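Local coordinates for putative general stress protein 26 (PDB 2QEA) that is of unknown function but belongs to the pyridoxamine 5'-phosphate oxidase-like family and may be a flavin-dependent oxidoreductase linked to stress, at residues H7-R12 with A78-T83; L13-S18 with D72-Y77; V68-D71 with L76-D79. All coordinates share one frame; numbering follows the deposited sequence.

Interaction 1: residues H7-R12 with A78-T83. With CA (calcium ion), chain E.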
loop_
_atom_site.group_PDB
_atom_site.type_symbol
_atom_site.label_atom_id
_atom_site.label_comp_id
_atom_site.label_asym_id
_atom_site.label_seq_id
_atom_site.Cartn_x
_atom_site.Cartn_y
_atom_site.Cartn_z
ATOM N N HIS A 7 -11.940 -14.398 5.977
ATOM C CA HIS A 7 -13.276 -13.869 5.626
ATOM C C HIS A 7 -13.325 -12.339 5.728
ATOM O O HIS A 7 -13.877 -11.686 4.845
ATOM C CB HIS A 7 -14.395 -14.484 6.488
ATOM C CG HIS A 7 -14.727 -15.904 6.141
ATOM N ND1 HIS A 7 -14.388 -16.970 6.947
ATOM C CD2 HIS A 7 -15.376 -16.431 5.075
ATOM C CE1 HIS A 7 -14.811 -18.092 6.393
ATOM N NE2 HIS A 7 -15.414 -17.793 5.256
ATOM N N GLU A 8 -12.724 -11.793 6.789
ATOM C CA GLU A 8 -12.664 -10.340 7.019
ATOM C C GLU A 8 -11.789 -9.602 5.992
ATOM O O GLU A 8 -12.046 -8.429 5.705
ATOM C CB GLU A 8 -12.181 -10.041 8.451
ATOM C CG GLU A 8 -12.320 -8.582 8.928
ATOM C CD GLU A 8 -13.760 -8.086 9.027
ATOM O OE1 GLU A 8 -14.709 -8.890 8.928
ATOM O OE2 GLU A 8 -13.954 -6.874 9.228
ATOM N N PHE A 9 -10.753 -10.271 5.472
ATOM C CA PHE A 9 -9.908 -9.713 4.403
ATOM C C PHE A 9 -10.765 -9.441 3.153
ATOM O O PHE A 9 -10.753 -8.324 2.629
ATOM C CB PHE A 9 -8.705 -10.631 4.083
ATOM C CG PHE A 9 -8.028 -10.321 2.770
ATOM C CD1 PHE A 9 -7.052 -9.328 2.686
ATOM C CD2 PHE A 9 -8.383 -11.022 1.608
ATOM C CE1 PHE A 9 -6.429 -9.038 1.464
ATOM C CE2 PHE A 9 -7.776 -10.738 0.383
ATOM C CZ PHE A 9 -6.797 -9.749 0.308
ATOM N N TRP A 10 -11.498 -10.462 2.699
ATOM C CA TRP A 10 -12.401 -10.343 1.534
ATOM C C TRP A 10 -13.558 -9.380 1.807
ATOM O O TRP A 10 -14.034 -8.702 0.895
ATOM C CB TRP A 10 -12.979 -11.699 1.113
ATOM C CG TRP A 10 -11.957 -12.673 0.641
ATOM C CD1 TRP A 10 -11.549 -13.804 1.281
ATOM C CD2 TRP A 10 -11.190 -12.591 -0.563
ATOM N NE1 TRP A 10 -10.587 -14.444 0.545
ATOM C CE2 TRP A 10 -10.342 -13.724 -0.594
ATOM C CE3 TRP A 10 -11.139 -11.675 -1.628
ATOM C CZ2 TRP A 10 -9.447 -13.970 -1.648
ATOM C CZ3 TRP A 10 -10.250 -11.918 -2.683
ATOM C CH2 TRP A 10 -9.413 -13.059 -2.680
ATOM N N ASP A 11 -14.001 -9.347 3.064
ATOM C CA ASP A 11 -15.064 -8.457 3.523
ATOM C C ASP A 11 -14.672 -6.991 3.300
ATOM O O ASP A 11 -15.449 -6.235 2.718
ATOM C CB ASP A 11 -15.353 -8.721 5.014
ATOM C CG ASP A 11 -16.609 -8.052 5.521
ATOM O OD1 ASP A 11 -17.340 -7.376 4.770
ATOM O OD2 ASP A 11 -16.905 -8.207 6.723
ATOM N N ARG A 12 -13.468 -6.615 3.726
ATOM C CA ARG A 12 -12.990 -5.227 3.610
ATOM C C ARG A 12 -12.335 -4.845 2.281
ATOM O O ARG A 12 -12.347 -3.659 1.933
ATOM C CB ARG A 12 -12.049 -4.906 4.764
ATOM C CG ARG A 12 -12.737 -5.001 6.100
ATOM C CD ARG A 12 -11.805 -4.612 7.187
ATOM N NE ARG A 12 -12.433 -4.682 8.505
ATOM C CZ ARG A 12 -11.800 -4.450 9.655
ATOM N NH1 ARG A 12 -10.519 -4.081 9.676
ATOM N NH2 ARG A 12 -12.468 -4.561 10.803
ATOM N N ALA A 78 -2.111 -5.721 3.927
ATOM C CA ALA A 78 -1.785 -7.082 3.492
ATOM C C ALA A 78 -0.723 -7.147 2.404
ATOM O O ALA A 78 -0.789 -6.387 1.446
ATOM C CB ALA A 78 -3.051 -7.775 2.996
ATOM N N ASP A 79 0.255 -8.036 2.583
ATOM C CA ASP A 79 1.278 -8.334 1.583
ATOM C C ASP A 79 0.919 -9.754 1.146
ATOM O O ASP A 79 1.086 -10.692 1.926
ATOM C CB ASP A 79 2.691 -8.256 2.183
ATOM C CG ASP A 79 3.800 -8.529 1.161
ATOM O OD1 ASP A 79 3.526 -8.661 -0.053
ATOM O OD2 ASP A 79 4.974 -8.606 1.577
ATOM N N LEU A 80 0.426 -9.894 -0.088
ATOM C CA LEU A 80 -0.067 -11.169 -0.620
ATOM C C LEU A 80 0.782 -11.748 -1.747
ATOM O O LEU A 80 1.146 -11.021 -2.662
ATOM C CB LEU A 80 -1.472 -10.965 -1.189
ATOM C CG LEU A 80 -2.535 -10.312 -0.305
ATOM C CD1 LEU A 80 -3.762 -10.041 -1.147
ATOM C CD2 LEU A 80 -2.864 -11.178 0.893
ATOM N N ASP A 81 1.080 -13.048 -1.664
ATOM C CA ASP A 81 1.731 -13.805 -2.743
ATOM C C ASP A 81 0.600 -14.534 -3.461
ATOM O O ASP A 81 -0.349 -15.001 -2.819
ATOM C CB ASP A 81 2.751 -14.828 -2.215
ATOM C CG ASP A 81 4.022 -14.184 -1.679
ATOM O OD1 ASP A 81 4.472 -13.147 -2.220
ATOM O OD2 ASP A 81 4.597 -14.735 -0.720
ATOM N N GLY A 82 0.707 -14.641 -4.784
ATOM C CA GLY A 82 -0.322 -15.296 -5.589
ATOM C C GLY A 82 0.075 -15.562 -7.026
ATOM O O GLY A 82 1.259 -15.698 -7.326
ATOM N N THR A 83 -0.933 -15.643 -7.898
ATOM C CA THR A 83 -0.757 -15.907 -9.328
ATOM C C THR A 83 -1.591 -14.909 -10.136
ATOM O O THR A 83 -2.799 -14.807 -9.912
ATOM C CB THR A 83 -1.221 -17.337 -9.679
ATOM O OG1 THR A 83 -0.544 -18.283 -8.840
ATOM C CG2 THR A 83 -0.940 -17.668 -11.147
HETATM CA CA CA E . -17.841 -6.259 2.552
HETATM O O HOH W 1 -18.156 -3.613 2.204
#

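Interaction 2: residues L13-S18 with D72-Y77. With CA (calcium ion), chain D; CA (calcium ion), chain E.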
loop_
_atom_site.group_PDB
_atom_site.type_symbol
_atom_site.label_atom_id
_atom_site.label_comp_id
_atom_site.label_asym_id
_atom_site.label_seq_id
_atom_site.Cartn_x
_atom_site.Cartn_y
_atom_site.Cartn_z
ATOM N N LEU A 13 -11.788 -5.822 1.548
ATOM C CA LEU A 13 -11.105 -5.566 0.258
ATOM C C LEU A 13 -11.968 -4.880 -0.818
ATOM O O LEU A 13 -11.432 -4.175 -1.674
ATOM C CB LEU A 13 -10.475 -6.859 -0.299
ATOM C CG LEU A 13 -9.625 -6.798 -1.578
ATOM C CD1 LEU A 13 -8.499 -5.789 -1.450
ATOM C CD2 LEU A 13 -9.066 -8.170 -1.901
ATOM N N GLU A 14 -13.286 -5.080 -0.758
ATOM C CA GLU A 14 -14.253 -4.440 -1.676
ATOM C C GLU A 14 -14.198 -2.915 -1.664
ATOM O O GLU A 14 -14.236 -2.283 -2.723
ATOM C CB GLU A 14 -15.676 -4.814 -1.292
ATOM C CG GLU A 14 -16.029 -6.254 -1.493
ATOM C CD GLU A 14 -17.425 -6.531 -1.033
ATOM O OE1 GLU A 14 -17.748 -6.233 0.138
ATOM O OE2 GLU A 14 -18.224 -7.067 -1.829
ATOM N N ASP A 15 -14.137 -2.347 -0.458
ATOM C CA ASP A 15 -14.055 -0.889 -0.263
ATOM C C ASP A 15 -12.649 -0.286 -0.469
ATOM O O ASP A 15 -12.500 0.937 -0.394
ATOM C CB ASP A 15 -14.602 -0.506 1.124
ATOM C CG ASP A 15 -16.103 -0.761 1.269
ATOM O OD1 ASP A 15 -16.678 -1.560 0.498
ATOM O OD2 ASP A 15 -16.711 -0.155 2.177
ATOM N N VAL A 16 -11.635 -1.122 -0.725
ATOM C CA VAL A 16 -10.261 -0.666 -0.977
ATOM C C VAL A 16 -10.187 -0.210 -2.444
ATOM O O VAL A 16 -10.310 -1.030 -3.356
ATOM C CB VAL A 16 -9.220 -1.780 -0.685
ATOM C CG1 VAL A 16 -7.810 -1.286 -0.927
ATOM C CG2 VAL A 16 -9.355 -2.272 0.759
ATOM N N ARG A 17 -10.006 1.094 -2.655
ATOM C CA ARG A 17 -9.952 1.681 -4.005
ATOM C C ARG A 17 -8.673 1.365 -4.779
ATOM O O ARG A 17 -8.726 1.209 -6.003
ATOM C CB ARG A 17 -10.132 3.206 -3.944
ATOM N N SER A 18 -7.541 1.272 -4.073
ATOM C CA SER A 18 -6.231 1.043 -4.694
ATOM C C SER A 18 -5.389 -0.035 -4.014
ATOM O O SER A 18 -5.576 -0.354 -2.837
ATOM C CB SER A 18 -5.428 2.347 -4.704
ATOM O OG SER A 18 -6.126 3.378 -5.381
ATOM N N ASP A 72 -6.033 2.880 5.345
ATOM C CA ASP A 72 -6.373 3.385 6.689
ATOM C C ASP A 72 -7.882 3.490 6.928
ATOM O O ASP A 72 -8.342 3.220 8.042
ATOM C CB ASP A 72 -5.719 4.758 6.956
ATOM C CG ASP A 72 -4.191 4.707 6.956
ATOM O OD1 ASP A 72 -3.595 3.670 7.308
ATOM O OD2 ASP A 72 -3.575 5.738 6.624
ATOM N N GLY A 73 -8.635 3.897 5.901
ATOM C CA GLY A 73 -10.101 4.023 5.974
ATOM C C GLY A 73 -10.801 2.727 6.351
ATOM O O GLY A 73 -11.739 2.737 7.154
ATOM N N GLU A 74 -10.328 1.622 5.771
ATOM C CA GLU A 74 -10.830 0.269 6.057
ATOM C C GLU A 74 -10.018 -0.475 7.119
ATOM O O GLU A 74 -10.534 -1.412 7.726
ATOM C CB GLU A 74 -10.886 -0.563 4.765
ATOM C CG GLU A 74 -11.900 -0.044 3.743
ATOM C CD GLU A 74 -13.335 -0.101 4.259
ATOM O OE1 GLU A 74 -13.768 -1.190 4.703
ATOM O OE2 GLU A 74 -14.031 0.935 4.204
ATOM N N GLY A 75 -8.771 -0.062 7.352
ATOM C CA GLY A 75 -7.893 -0.729 8.314
ATOM C C GLY A 75 -7.486 -2.121 7.853
ATOM O O GLY A 75 -7.421 -3.044 8.666
ATOM N N LEU A 76 -7.242 -2.261 6.545
ATOM C CA LEU A 76 -6.827 -3.515 5.919
ATOM C C LEU A 76 -5.430 -3.304 5.358
ATOM O O LEU A 76 -5.228 -2.430 4.509
ATOM C CB LEU A 76 -7.787 -3.910 4.792
ATOM C CG LEU A 76 -7.504 -5.219 4.038
ATOM C CD1 LEU A 76 -7.479 -6.418 4.980
ATOM C CD2 LEU A 76 -8.533 -5.423 2.945
ATOM N N TYR A 77 -4.477 -4.091 5.856
ATOM C CA TYR A 77 -3.078 -4.051 5.425
ATOM C C TYR A 77 -2.712 -5.492 5.095
ATOM O O TYR A 77 -2.998 -6.389 5.895
ATOM C CB TYR A 77 -2.186 -3.480 6.532
ATOM C CG TYR A 77 -2.705 -2.179 7.108
ATOM C CD1 TYR A 77 -2.343 -0.947 6.550
ATOM C CD2 TYR A 77 -3.591 -2.178 8.197
ATOM C CE1 TYR A 77 -2.840 0.263 7.075
ATOM C CE2 TYR A 77 -4.095 -0.978 8.727
ATOM C CZ TYR A 77 -3.715 0.238 8.162
ATOM O OH TYR A 77 -4.205 1.413 8.683
HETATM CA CA CA D . -20.577 -6.683 -0.701
HETATM CA CA CA E . -17.841 -6.259 2.552
HETATM O O HOH W 1 -18.156 -3.613 2.204
#

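Interaction 3: residues V68-D71 with L76-D79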
loop_
_atom_site.group_PDB
_atom_site.type_symbol
_atom_site.label_atom_id
_atom_site.label_comp_id
_atom_site.label_asym_id
_atom_site.label_seq_id
_atom_site.Cartn_x
_atom_site.Cartn_y
_atom_site.Cartn_z
ATOM N N VAL A 68 0.086 -5.844 -2.811
ATOM C CA VAL A 68 0.214 -5.195 -1.510
ATOM C C VAL A 68 -0.943 -4.214 -1.320
ATOM O O VAL A 68 -1.250 -3.437 -2.230
ATOM C CB VAL A 68 1.573 -4.471 -1.391
ATOM C CG1 VAL A 68 1.712 -3.776 -0.045
ATOM C CG2 VAL A 68 2.715 -5.458 -1.586
ATOM N N VAL A 69 -1.573 -4.269 -0.143
ATOM C CA VAL A 69 -2.687 -3.389 0.237
ATOM C C VAL A 69 -2.324 -2.650 1.532
ATOM O O VAL A 69 -1.692 -3.225 2.423
ATOM C CB VAL A 69 -4.002 -4.197 0.447
ATOM C CG1 VAL A 69 -5.159 -3.286 0.884
ATOM C CG2 VAL A 69 -4.378 -4.941 -0.819
ATOM N N SER A 70 -2.703 -1.372 1.603
ATOM C CA SER A 70 -2.508 -0.527 2.790
ATOM C C SER A 70 -3.587 0.556 2.749
ATOM O O SER A 70 -3.456 1.522 2.001
ATOM C CB SER A 70 -1.101 0.078 2.809
ATOM O OG SER A 70 -0.899 0.892 3.957
ATOM N N ASP A 71 -4.657 0.361 3.522
ATOM C CA ASP A 71 -5.823 1.256 3.529
ATOM C C ASP A 71 -6.220 1.609 4.972
ATOM O O ASP A 71 -6.682 0.741 5.719
ATOM C CB ASP A 71 -6.968 0.556 2.777
ATOM C CG ASP A 71 -8.109 1.497 2.398
ATOM O OD1 ASP A 71 -8.718 2.126 3.290
ATOM O OD2 ASP A 71 -8.432 1.565 1.192
ATOM N N LEU A 76 -7.242 -2.261 6.545
ATOM C CA LEU A 76 -6.827 -3.515 5.919
ATOM C C LEU A 76 -5.430 -3.304 5.358
ATOM O O LEU A 76 -5.228 -2.430 4.509
ATOM C CB LEU A 76 -7.787 -3.910 4.792
ATOM C CG LEU A 76 -7.504 -5.219 4.038
ATOM C CD1 LEU A 76 -7.479 -6.418 4.980
ATOM C CD2 LEU A 76 -8.533 -5.423 2.945
ATOM N N TYR A 77 -4.477 -4.091 5.856
ATOM C CA TYR A 77 -3.078 -4.051 5.425
ATOM C C TYR A 77 -2.712 -5.492 5.095
ATOM O O TYR A 77 -2.998 -6.389 5.895
ATOM C CB TYR A 77 -2.186 -3.480 6.532
ATOM C CG TYR A 77 -2.705 -2.179 7.108
ATOM C CD1 TYR A 77 -2.343 -0.947 6.550
ATOM C CD2 TYR A 77 -3.591 -2.178 8.197
ATOM C CE1 TYR A 77 -2.840 0.263 7.075
ATOM C CE2 TYR A 77 -4.095 -0.978 8.727
ATOM C CZ TYR A 77 -3.715 0.238 8.162
ATOM O OH TYR A 77 -4.205 1.413 8.683
ATOM N N ALA A 78 -2.111 -5.721 3.927
ATOM C CA ALA A 78 -1.785 -7.082 3.492
ATOM C C ALA A 78 -0.723 -7.147 2.404
ATOM O O ALA A 78 -0.789 -6.387 1.446
ATOM C CB ALA A 78 -3.051 -7.775 2.996
ATOM N N ASP A 79 0.255 -8.036 2.583
ATOM C CA ASP A 79 1.278 -8.334 1.583
ATOM C C ASP A 79 0.919 -9.754 1.146
ATOM O O ASP A 79 1.086 -10.692 1.926
ATOM C CB ASP A 79 2.691 -8.256 2.183
ATOM C CG ASP A 79 3.800 -8.529 1.161
ATOM O OD1 ASP A 79 3.526 -8.661 -0.053
ATOM O OD2 ASP A 79 4.974 -8.606 1.577
#

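Interaction 1: residues H7-R12 with A78-T83
The ring of Phe9 meets Ala78 and Leu80 obliquely, presenting neither a clear face nor a clear edge to them. Its CZ abuts Leu80 CD1 at 3.4 Å, a tight fit, while its CE1 rests on Ala78 CB at 3.9 Å. At its CE2 edge the ring meets its own neighbour in the helix: Phe9 CE2 stands 3.8 Å above the plane of the Trp10 indole, over its centre, so the tryptophan offers a face where the phenylalanine offers an edge. With CG opposite its backbone N (chi1 164°), the ring leaves the helix in the direction of the strand, and Leu80 reaches back from the opposing direction with one methyl leading. No hydrogen bond crosses the contact; it is a small, buried, purely apolar meeting. Within the helix, Arg12 NE forms a salt bridge with Glu8 OE2 at 2.8 Å, although as a hydrogen bond it is strongly bent (118°) and weak. Asp11 holds a calcium ion twice, through its backbone O at 2.4 Å and through OD1 at 2.5 Å, with Glu14 and Asp38 adding further ligands. The same short helix thus puts a metal site on one flank and an aromatic ring on another. Phe160 sets its ring edge-to-face with Phe9, and Ile126 of the adjoining strand 114–129 also touches it, so helix 2–13 packs on strands 76–87 and 114–129 of the antiparallel sheet.

Interaction 2: residues L13-S18 with D72-Y77
Leu13 approaches Leu76 with its backbone and first carbon: Leu76 CD2 lies 3.6 Å from Leu13 N and 4.0 Å from Leu13 CB, although the bond from CA to CB points away overall. Glu14 turns aside to the metals. Its extended chain carries a bridging carboxylate, OE1 binding one calcium ion at 2.4 Å and OE2 the second at 2.6 Å, and Asp38 serves both ions. Next, Asp15 places its CB 3.4 Å from Glu74 CD, the two side chains crossing at about a right angle with their carboxylate planes 63° apart. The like charges of Asp15 OD2 and Glu74 OE2 come within 3.5 Å; Arg12, which packs on Glu74, and the nearby calcium may temper them. Separately, Asp15 OD1 accepts a hydrogen bond from a calcium-bound water. Glu74 reaches this place because its chain folds back at chi2 (-63°). Were an alanine here, the carboxylate would be gone, and Asp15 would probably lose the group packed against its CB and be freer to turn. Two turns frame the meeting: a type I beta turn runs from Leu13 to Val16, closed by Val16 N to Leu13 O, and across from it the hairpin end carries a G1 beta bulge, with Gly75 and Leu76 both facing Asp71. Val16 then lays CG2 against Leu76 CD2 at 3.9 Å, again crosswise. Further on, Ser18 OG bonds Asp72 OD1 of the second subunit. Within the hairpin end, Tyr77 OH donates at 2.7 Å to Asp72 OD1, which receives it on the lone pair facing away from its other oxygen.

Interaction 3: residues V68-D71 with L76-D79
Ala78 O is gripped by two neighbouring groups of the facing strand: Val69 N donates to it at 2.8 Å in a nearly straight hydrogen bond (169° at the hydrogen), and the CA-H of Val68 adds a contact. This is the ladder of an antiparallel beta hairpin, strands 63–71 and 76–87, whose short segments run at 163° to one another. Val69 and Ala78 form a hydrogen-bonded pair, and Ala78 N answers by donating to Val69 O at 2.9 Å, from above the carbonyl plane; that oxygen also meets the CA-H of Tyr77. Asp71 and Leu76 make the second such pair, with more bent bonds. Leu76 N to Asp71 O is the longest of the four at 3.2 Å, at the G1 bulge where Gly75 and Leu76 both face Asp71, yet it lies in the carbonyl plane. The side chains divide by face. Val69, Asp71, Leu76 and Ala78 share one, where Val69 CG1 leans on Leu76 CG at 4.4 Å, and where Phe9 and Leu13 of helix 2–13 and Val16 cover the strand. Val68, Ser70, Tyr77 and Asp79 occupy the other, which looks to the second subunit: Met20 of that subunit packs on Val68 and Ser70, and its Leu29 N is bonded by Asp79 OD2. Asp79 OD1, bonded to Gln66, also sits 3.6 Å from Val68 CG2. Asp71 OD1 accepts from Glu74 N inside the turn. Ser70 holds OG opposite its backbone N (chi1 -180°), which sets that oxygen at the edge of the Tyr77 ring, in its plane, 3.5 Å from Tyr77 CD1.

Overall arrangement
Strand 76–87 is common to all three contacts, which lie close together. The centres of interactions 1 and 2 are about 10 Å apart, and the centre of interaction 3 lies about 7 Å from that of interaction 2. Leu76 is shared by interactions 2 and 3 and also touches the helix of interaction 1, its CD2 lying 3.7 Å from Phe9 O. Val16 CG1 touches Val69 CG1 at 3.8 Å, tying the turn of interaction 2 to the same sheet face. One calcium ion joins interactions 1 and 2, taking Asp11 from one and Glu14 from the other. Helix and second subunit thus pack on the two faces of one strand pair, with a calcium about 9 Å from the side chain of Leu76.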